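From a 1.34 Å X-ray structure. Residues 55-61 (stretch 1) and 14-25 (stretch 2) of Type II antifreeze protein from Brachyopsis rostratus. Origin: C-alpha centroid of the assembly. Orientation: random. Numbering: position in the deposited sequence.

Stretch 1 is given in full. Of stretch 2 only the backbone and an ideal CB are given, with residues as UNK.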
# COMPACT_ATOMS: atom_id res chain seq x y z
N LEU A 55 5.73 -3.31 9.46
CA LEU A 55 6.97 -2.77 9.96
C LEU A 55 8.06 -2.73 8.88
O LEU A 55 8.86 -1.79 8.83
CB LEU A 55 7.45 -3.58 11.19
CG LEU A 55 6.56 -3.47 12.44
CD1 LEU A 55 7.08 -4.49 13.53
CD2 LEU A 55 6.49 -2.00 12.99
N TYR A 56 8.10 -3.74 8.01
CA TYR A 56 9.06 -3.66 6.91
C TYR A 56 8.79 -2.43 6.01
O TYR A 56 9.70 -1.70 5.62
CB TYR A 56 8.96 -4.93 6.03
CG TYR A 56 9.86 -4.83 4.82
CD1 TYR A 56 11.23 -5.09 4.94
CD2 TYR A 56 9.37 -4.47 3.56
CE1 TYR A 56 12.12 -4.96 3.85
CE2 TYR A 56 10.23 -4.34 2.47
CZ TYR A 56 11.59 -4.60 2.61
OH TYR A 56 12.42 -4.49 1.51
N ILE A 57 7.54 -2.24 5.64
CA ILE A 57 7.18 -1.12 4.77
C ILE A 57 7.40 0.21 5.49
O ILE A 57 7.94 1.15 4.89
CB ILE A 57 5.73 -1.28 4.22
CG1 ILE A 57 5.61 -2.50 3.29
CG2 ILE A 57 5.27 -0.01 3.53
CD1 ILE A 57 4.16 -2.99 3.02
N LYS A 58 7.01 0.28 6.77
CA LYS A 58 7.27 1.47 7.57
C LYS A 58 8.72 1.87 7.45
O LYS A 58 9.04 3.03 7.31
CB LYS A 58 6.92 1.16 9.02
CG LYS A 58 7.45 2.18 10.03
CD LYS A 58 7.31 1.68 11.46
CE LYS A 58 8.05 2.56 12.45
NZ LYS A 58 8.40 1.77 13.67
N ASP A 59 9.61 0.88 7.51
CA ASP A 59 11.03 1.20 7.49
C ASP A 59 11.56 1.63 6.15
O ASP A 59 12.61 2.26 6.08
CB ASP A 59 11.83 0.00 8.01
CG ASP A 59 11.57 -0.28 9.49
OD1 ASP A 59 10.98 0.57 10.23
OD2 ASP A 59 11.91 -1.37 10.00
N ILE A 60 10.82 1.37 5.08
CA ILE A 60 11.27 1.82 3.76
C ILE A 60 10.93 3.27 3.49
O ILE A 60 11.73 4.00 2.91
CB ILE A 60 10.67 0.89 2.65
CG1 ILE A 60 11.40 -0.45 2.62
CG2 ILE A 60 10.64 1.62 1.25
CD1 ILE A 60 12.87 -0.35 2.95
N VAL A 61 9.73 3.66 3.94
CA VAL A 61 9.06 4.85 3.39
C VAL A 61 9.44 6.10 4.18
O VAL A 61 9.87 6.00 5.33
CB VAL A 61 7.53 4.68 3.34
CG1 VAL A 61 7.15 3.51 2.44
CG2 VAL A 61 6.92 4.49 4.72
N UNK A 14 13.92 -2.29 -6.60
CA UNK A 14 12.94 -2.89 -5.69
C UNK A 14 13.69 -3.63 -4.60
O UNK A 14 14.83 -4.11 -4.82
CB UNK A 14 11.99 -3.83 -6.43
N UNK A 15 13.05 -3.81 -3.45
CA UNK A 15 13.69 -4.46 -2.30
C UNK A 15 12.90 -5.67 -1.85
O UNK A 15 11.65 -5.69 -1.94
CB UNK A 15 13.84 -3.48 -1.14
N UNK A 16 13.62 -6.67 -1.38
CA UNK A 16 13.05 -7.96 -1.06
C UNK A 16 12.60 -8.07 0.40
O UNK A 16 13.36 -7.75 1.32
CB UNK A 16 14.07 -9.06 -1.37
N UNK A 17 11.37 -8.52 0.62
CA UNK A 17 10.96 -9.00 1.94
C UNK A 17 10.16 -10.27 1.75
O UNK A 17 9.13 -10.26 1.06
CB UNK A 17 10.15 -7.95 2.70
N UNK A 18 10.61 -11.40 2.32
CA UNK A 18 9.88 -12.63 2.15
C UNK A 18 9.84 -13.05 0.70
O UNK A 18 10.91 -13.20 0.04
CB UNK A 18 8.46 -12.49 2.70
N UNK A 19 8.63 -13.25 0.18
CA UNK A 19 8.43 -13.68 -1.20
C UNK A 19 8.06 -12.49 -2.12
O UNK A 19 7.60 -12.71 -3.26
CB UNK A 19 7.34 -14.75 -1.25
N UNK A 20 8.17 -11.25 -1.61
CA UNK A 20 7.70 -10.07 -2.35
C UNK A 20 8.80 -9.04 -2.54
O UNK A 20 9.75 -8.96 -1.75
CB UNK A 20 6.52 -9.43 -1.62
N UNK A 21 8.60 -8.21 -3.58
CA UNK A 21 9.48 -7.08 -3.88
C UNK A 21 8.69 -5.79 -3.77
O UNK A 21 7.52 -5.75 -4.17
CB UNK A 21 10.10 -7.22 -5.27
N UNK A 22 9.34 -4.77 -3.21
CA UNK A 22 8.68 -3.49 -2.90
C UNK A 22 9.40 -2.36 -3.60
O UNK A 22 10.63 -2.34 -3.71
CB UNK A 22 8.64 -3.24 -1.39
N UNK A 23 8.63 -1.39 -4.07
CA UNK A 23 9.14 -0.19 -4.73
C UNK A 23 8.63 1.06 -4.07
O UNK A 23 7.42 1.25 -3.99
CB UNK A 23 8.76 -0.18 -6.21
N UNK A 24 9.55 1.91 -3.64
CA UNK A 24 9.19 3.17 -3.03
C UNK A 24 9.13 4.24 -4.11
O UNK A 24 10.17 4.60 -4.66
CB UNK A 24 10.18 3.55 -1.93
N UNK A 25 7.91 4.70 -4.43
CA UNK A 25 7.69 5.74 -5.41
C UNK A 25 7.65 7.09 -4.69
O UNK A 25 6.67 7.43 -3.99
CB UNK A 25 6.40 5.49 -6.19

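Stretch 2 is a β-hairpin: position 15 pairs with 22 and 17 with 20 through backbone hydrogen bonds, and helix 55-60 packs against one side of it. CA-to-CB directions alternate along 15-17 and 20-24, so that 15, 17, 20, 22 and 24 point toward the helix, whereas 16, 21 and 23 point away; 14 also points away.

At 14 the ideal CB has nothing of stretch 1 within 5.5 Å, so this contact sets no preference. The residue is Trp14.

Position 15 is much more restrictive. Its ideal CB lies only 3.2 Å from Tyr56 OH and 5.2 Å from Ile60 CD1, so a small side chain suits the space, and one with a hydroxyl could also satisfy the phenol; serine, threonine or perhaps cysteine are candidates. The residue is Thr15. Its chi1 is p, and its OG1 makes a hydrogen bond of 2.8 Å with Tyr56 OH near the plane of the tyrosine ring, where either hydroxyl could donate.

Position 16 points away and its side chain is little constrained from here, so many residues would fit. It is Leu16, whose contribution is mainly through the backbone: a water donates to Leu16 O (2.9 Å from the water oxygen) and lies 2.7 Å from Tyr56 OH, bridging the two.

At 17 the ideal CB sits 3.6 Å from Tyr56 CE2, above the ring. A CH2 followed by a flat or slender group would suit, aromatic or aliphatic. The residue is His17, with chi1 t. Its CB stands 3.5 Å from the centroid of the Tyr56 ring, 4° off the normal, a CH-pi contact over the face. The imidazole continues past that ring, centroids 4.8 Å apart and planes at 33°, and Tyr56 CB lies over one of its faces.

Position 18 has phi/psi of 63/-124, in a type II' turn from 17 to 20; positive phi favours glycine, and Gly18 is found. Position 19 is out of reach, leaving a broad choice; it is Gln19.

Position 20 points toward the helix, but its ideal CB has no neighbour within 5.5 Å, so a long side chain has room. Arg20 makes no contact with stretch 1, and its NH2 is hydrogen-bonded elsewhere in the structure. Position 21 points away and is free of this contact; it is Cys21, covalently bonded elsewhere.

At 22 the ideal CB is 4.3 Å from Tyr56 CE2, and Ile57 offers its CD1 nearby: an apolar setting for a large aliphatic or aromatic group. Phe22 fills it, with CD1 3.6 Å from Tyr56 CE2 and CE2 3.7 Å from Ile57 CD1. Tyr56 CD2 lies over one face of its ring.

Position 23 points away and is unconstrained here; it is Tyr23.

At 24 the ideal CB is 3.7 Å from Ile60 CG2, favouring a compact residue such as alanine, serine or threonine. It is Ser24, and a water links its OG (2.6 Å) to Ile60 O (3.0 Å).

Position 25 is out of reach; it is Glu25.

Stretch 2 14-25: WTLHGQRCFYSE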
# COMPACT_ATOMS: atom_id res chain seq x y z
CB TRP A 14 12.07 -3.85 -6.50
CG TRP A 14 11.25 -3.24 -7.57
CD1 TRP A 14 11.70 -2.58 -8.68
CD2 TRP A 14 9.83 -3.25 -7.65
NE1 TRP A 14 10.63 -2.16 -9.44
CE2 TRP A 14 9.46 -2.55 -8.82
CE3 TRP A 14 8.80 -3.72 -6.79
CZ2 TRP A 14 8.11 -2.34 -9.19
CZ3 TRP A 14 7.46 -3.54 -7.17
CH2 TRP A 14 7.14 -2.86 -8.37
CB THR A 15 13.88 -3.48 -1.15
OG1 THR A 15 12.61 -2.91 -0.74
CG2 THR A 15 14.80 -2.37 -1.57
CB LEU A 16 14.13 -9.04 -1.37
CG LEU A 16 13.70 -10.48 -1.09
CD1 LEU A 16 12.58 -10.98 -2.00
CD2 LEU A 16 14.89 -11.38 -1.22
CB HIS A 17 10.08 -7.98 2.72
CG HIS A 17 9.55 -8.54 4.00
ND1 HIS A 17 8.32 -9.18 4.11
CD2 HIS A 17 10.15 -8.69 5.21
CE1 HIS A 17 8.17 -9.64 5.33
NE2 HIS A 17 9.28 -9.41 6.01
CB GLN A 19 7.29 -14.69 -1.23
CG GLN A 19 7.53 -15.96 -0.36
CD GLN A 19 8.72 -16.69 -0.88
OE1 GLN A 19 9.76 -16.75 -0.21
NE2 GLN A 19 8.61 -17.21 -2.12
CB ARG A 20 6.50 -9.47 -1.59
CG ARG A 20 5.33 -10.45 -1.41
CD ARG A 20 4.27 -9.88 -0.49
NE ARG A 20 3.51 -8.83 -1.16
CZ ARG A 20 2.70 -7.98 -0.50
NH1 ARG A 20 2.66 -7.96 0.83
NH2 ARG A 20 1.99 -7.10 -1.20
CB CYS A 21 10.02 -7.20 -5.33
SG CYS A 21 11.06 -8.63 -5.56
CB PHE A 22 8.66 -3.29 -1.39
CG PHE A 22 7.80 -4.29 -0.69
CD1 PHE A 22 8.31 -5.56 -0.35
CD2 PHE A 22 6.46 -4.02 -0.41
CE1 PHE A 22 7.50 -6.51 0.27
CE2 PHE A 22 5.62 -4.98 0.20
CZ PHE A 22 6.16 -6.22 0.56
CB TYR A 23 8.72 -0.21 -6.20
CG TYR A 23 9.32 0.97 -6.95
CD1 TYR A 23 10.65 0.93 -7.31
CD2 TYR A 23 8.58 2.10 -7.24
CE1 TYR A 23 11.23 2.01 -7.97
CE2 TYR A 23 9.13 3.22 -7.89
CZ TYR A 23 10.47 3.16 -8.23
OH TYR A 23 11.08 4.21 -8.87
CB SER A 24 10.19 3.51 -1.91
OG SER A 24 9.84 4.74 -1.35
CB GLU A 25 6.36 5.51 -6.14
CG GLU A 25 5.99 6.62 -7.13
CD GLU A 25 7.06 6.83 -8.17
OE1 GLU A 25 7.16 6.01 -9.11
OE2 GLU A 25 7.83 7.81 -8.05
O HOH W 1 14.94 -5.35 1.87
O HOH W 2 11.89 5.24 0.23
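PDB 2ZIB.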